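Local coordinates for extracellular solute-binding protein, family 1 (PDB 3OMB), which probably binds a sugar or oligosaccharide outside the cell and delivers it to an ABC transporter, and carries a bound magnesium ion, at residues Thr340-Ser345 / Glu450-Phe455. Sequence-based numbering, arbitrary orientation.
Sequences TVWDGS and EQRSHF
Arg452 and the Asp343-Ser345 turn show how one guanidinium can hold a loop to a helix, here in a family 1 solute-binding protein where Arg452 lies on helix 436-452, a type I turn runs from Arg452 to Phe455, and residues 340-345 belong to the loop between strands 324-326 and 349-350. From CB the chain runs to CG, 3.6 Å from Asp343 O and also near Trp342 O; CD stays beside Asp343 O, and a bend at chi3 (60°) brings NH1 to the turn. There NH1 donates twice, to Asp343 O (2.9 Å) near the guanidinium plane and to Ser345 O (3.0 Å), each on a carbonyl lone pair. An alanine here removes this donor, and the turn would probably be less firmly tied to the helix, its two carbonyl oxygens left without their mate. The turn has its own brace, an Asx turn, Asp343 OD1 accepting from Ser345 N; Ser345 OG and Thr163 bond the same oxygen. Phe455 lays CZ 3.6 Å from Gly344 CA, where a CB would clash. Farther along, Gln451 runs beside Thr340, its NE2 hydrogen-bonded to Val329 O. His454 NE2 donates to Glu450 OE1, while ND1 donates to Thr340 O at 2.7 Å, the oxygen lying in the ring plane.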
ATOM      1  N   THR A 340      15.556  13.263 -10.974  1.00 19.31           N
ATOM      2  CA  THR A 340      14.528  13.326  -9.941  1.00 17.94           C
ATOM      3  C   THR A 340      13.506  12.221 -10.219  1.00 17.32           C
ATOM      4  O   THR A 340      13.066  12.041 -11.369  1.00 17.74           O
ATOM      5  CB  THR A 340      13.869  14.719  -9.870  1.00 17.29           C
ATOM      6  OG1 THR A 340      14.889  15.704  -9.696  1.00 17.60           O
ATOM      7  CG2 THR A 340      12.907  14.822  -8.679  1.00 15.78           C
ATOM      8  N   VAL A 341      13.144  11.486  -9.173  1.00 15.32           N
ATOM      9  CA  VAL A 341      12.310  10.303  -9.331  1.00 14.56           C
ATOM     10  C   VAL A 341      10.993  10.471  -8.560  1.00 14.22           C
ATOM     11  O   VAL A 341      10.796  11.479  -7.884  1.00 14.74           O
ATOM     12  CB  VAL A 341      13.070   9.036  -8.861  1.00 14.48           C
ATOM     13  CG1 VAL A 341      14.339   8.819  -9.718  1.00 12.74           C
ATOM     14  CG2 VAL A 341      13.418   9.156  -7.352  1.00 14.22           C
ATOM     15  N   TRP A 342      10.080   9.510  -8.672  1.00 13.71           N
ATOM     16  CA  TRP A 342       8.920   9.503  -7.808  1.00 13.31           C
ATOM     17  C   TRP A 342       8.686   8.066  -7.309  1.00 14.21           C
ATOM     18  O   TRP A 342       9.272   7.114  -7.840  1.00 15.12           O
ATOM     19  CB  TRP A 342       7.675  10.150  -8.476  1.00 13.01           C
ATOM     20  CG  TRP A 342       6.514  10.228  -7.498  1.00 10.83           C
ATOM     21  CD1 TRP A 342       5.356   9.512  -7.550  1.00 10.19           C
ATOM     22  CD2 TRP A 342       6.473  10.970  -6.249  1.00 12.05           C
ATOM     23  NE1 TRP A 342       4.557   9.798  -6.423  1.00 11.17           N
ATOM     24  CE2 TRP A 342       5.234  10.684  -5.622  1.00 11.51           C
ATOM     25  CE3 TRP A 342       7.361  11.854  -5.614  1.00 12.04           C
ATOM     26  CZ2 TRP A 342       4.864  11.251  -4.399  1.00 12.30           C
ATOM     27  CZ3 TRP A 342       6.984  12.432  -4.397  1.00 12.39           C
ATOM     28  CH2 TRP A 342       5.751  12.134  -3.810  1.00 13.35           C
ATOM     29  N   ASP A 343       7.883   7.923  -6.263  1.00 14.03           N
ATOM     30  CA  ASP A 343       7.623   6.649  -5.630  1.00 14.85           C
ATOM     31  C   ASP A 343       7.280   5.558  -6.646  1.00 15.48           C
ATOM     32  O   ASP A 343       6.435   5.763  -7.522  1.00 15.41           O
ATOM     33  CB  ASP A 343       6.474   6.825  -4.622  1.00 15.20           C
ATOM     34  CG  ASP A 343       6.197   5.584  -3.837  1.00 15.32           C
ATOM     35  OD1 ASP A 343       5.423   4.723  -4.299  1.00 16.42           O
ATOM     36  OD2 ASP A 343       6.725   5.480  -2.728  1.00 18.70           O
ATOM     37  N   GLY A 344       7.937   4.402  -6.505  1.00 15.59           N
ATOM     38  CA  GLY A 344       7.817   3.313  -7.457  1.00 16.31           C
ATOM     39  C   GLY A 344       6.781   2.245  -7.145  1.00 16.55           C
ATOM     40  O   GLY A 344       6.761   1.207  -7.791  1.00 16.94           O
ATOM     41  N   SER A 345       5.930   2.479  -6.153  1.00 16.43           N
ATOM     42  CA  SER A 345       4.901   1.482  -5.782  1.00 16.00           C
ATOM     43  C   SER A 345       3.877   1.215  -6.895  1.00 16.88           C
ATOM     44  O   SER A 345       3.715   2.020  -7.829  1.00 15.85           O
ATOM     45  CB  SER A 345       4.146   1.921  -4.533  1.00 15.67           C
ATOM     46  OG  SER A 345       5.016   2.259  -3.461  1.00 13.13           O
ATOM     47  N   GLU A 450       6.333  11.054 -16.043  1.00 19.40           N
ATOM     48  CA  GLU A 450       7.695  11.514 -16.347  1.00 19.87           C
ATOM     49  C   GLU A 450       8.732  11.135 -15.263  1.00 18.20           C
ATOM     50  O   GLU A 450       9.709  10.471 -15.561  1.00 17.62           O
ATOM     51  CB  GLU A 450       7.721  13.030 -16.667  1.00 20.50           C
ATOM     52  CG  GLU A 450       9.116  13.586 -16.982  1.00 22.97           C
ATOM     53  CD  GLU A 450       9.730  12.998 -18.263  1.00 28.72           C
ATOM     54  OE1 GLU A 450      10.984  12.781 -18.293  1.00 30.28           O
ATOM     55  OE2 GLU A 450       8.960  12.739 -19.235  1.00 29.64           O
ATOM     56  N   GLN A 451       8.530  11.578 -14.022  1.00 17.61           N
ATOM     57  CA  GLN A 451       9.477  11.241 -12.929  1.00 16.83           C
ATOM     58  C   GLN A 451       9.633   9.758 -12.682  1.00 16.96           C
ATOM     59  O   GLN A 451      10.753   9.302 -12.423  1.00 17.27           O
ATOM     60  CB  GLN A 451       9.112  11.963 -11.629  1.00 16.27           C
ATOM     61  CG  GLN A 451       9.442  13.475 -11.720  1.00 15.91           C
ATOM     62  CD  GLN A 451       9.088  14.208 -10.459  1.00 16.99           C
ATOM     63  OE1 GLN A 451       8.144  13.819  -9.742  1.00 15.87           O
ATOM     64  NE2 GLN A 451       9.843  15.280 -10.159  1.00 17.71           N
ATOM     65  N   ARG A 452       8.531   8.994 -12.757  1.00 16.65           N
ATOM     66  CA  ARG A 452       8.650   7.540 -12.652  1.00 17.17           C
ATOM     67  C   ARG A 452       9.457   6.894 -13.781  1.00 16.92           C
ATOM     68  O   ARG A 452      10.137   5.889 -13.574  1.00 16.78           O
ATOM     69  CB  ARG A 452       7.290   6.875 -12.466  1.00 17.04           C
ATOM     70  CG  ARG A 452       6.896   6.837 -10.979  1.00 18.91           C
ATOM     71  CD  ARG A 452       5.444   6.564 -10.829  1.00 21.62           C
ATOM     72  NE  ARG A 452       5.064   5.274 -11.426  1.00 23.87           N
ATOM     73  CZ  ARG A 452       4.850   4.157 -10.731  1.00 23.44           C
ATOM     74  NH1 ARG A 452       5.019   4.152  -9.419  1.00 21.68           N
ATOM     75  NH2 ARG A 452       4.453   3.049 -11.352  1.00 23.94           N
ATOM     76  N   SER A 453       9.430   7.484 -14.966  1.00 16.93           N
ATOM     77  CA  SER A 453      10.272   6.977 -16.060  1.00 17.01           C
ATOM     78  C   SER A 453      11.780   7.203 -15.829  1.00 17.05           C
ATOM     79  O   SER A 453      12.609   6.723 -16.609  1.00 17.72           O
ATOM     80  CB  SER A 453       9.857   7.616 -17.388  1.00 17.27           C
ATOM     81  OG  SER A 453      10.367   8.937 -17.498  1.00 17.02           O
ATOM     82  N   HIS A 454      12.133   7.942 -14.781  1.00 16.46           N
ATOM     83  CA  HIS A 454      13.535   8.278 -14.527  1.00 16.74           C
ATOM     84  C   HIS A 454      14.309   7.230 -13.731  1.00 17.38           C
ATOM     85  O   HIS A 454      15.459   7.463 -13.361  1.00 18.05           O
ATOM     86  CB  HIS A 454      13.639   9.634 -13.811  1.00 16.60           C
ATOM     87  CG  HIS A 454      13.179  10.803 -14.637  1.00 15.52           C
ATOM     88  ND1 HIS A 454      12.925  12.048 -14.089  1.00 14.84           N
ATOM     89  CD2 HIS A 454      12.902  10.912 -15.962  1.00 14.39           C
ATOM     90  CE1 HIS A 454      12.523  12.874 -15.042  1.00 13.89           C
ATOM     91  NE2 HIS A 454      12.511  12.212 -16.191  1.00 14.80           N
ATOM     92  N   PHE A 455      13.688   6.097 -13.425  1.00 17.12           N
ATOM     93  CA  PHE A 455      14.404   5.029 -12.733  1.00 17.08           C
ATOM     94  C   PHE A 455      14.137   3.668 -13.402  1.00 17.55           C
ATOM     95  O   PHE A 455      13.116   3.498 -14.072  1.00 17.34           O
ATOM     96  CB  PHE A 455      14.068   5.015 -11.230  1.00 16.75           C
ATOM     97  CG  PHE A 455      12.671   4.535 -10.899  1.00 16.33           C
ATOM     98  CD1 PHE A 455      12.414   3.193 -10.688  1.00 15.81           C
ATOM     99  CD2 PHE A 455      11.624   5.448 -10.747  1.00 17.05           C
ATOM    100  CE1 PHE A 455      11.116   2.746 -10.381  1.00 17.20           C
ATOM    101  CE2 PHE A 455      10.327   5.030 -10.432  1.00 17.86           C
ATOM    102  CZ  PHE A 455      10.065   3.680 -10.256  1.00 18.66           C
TER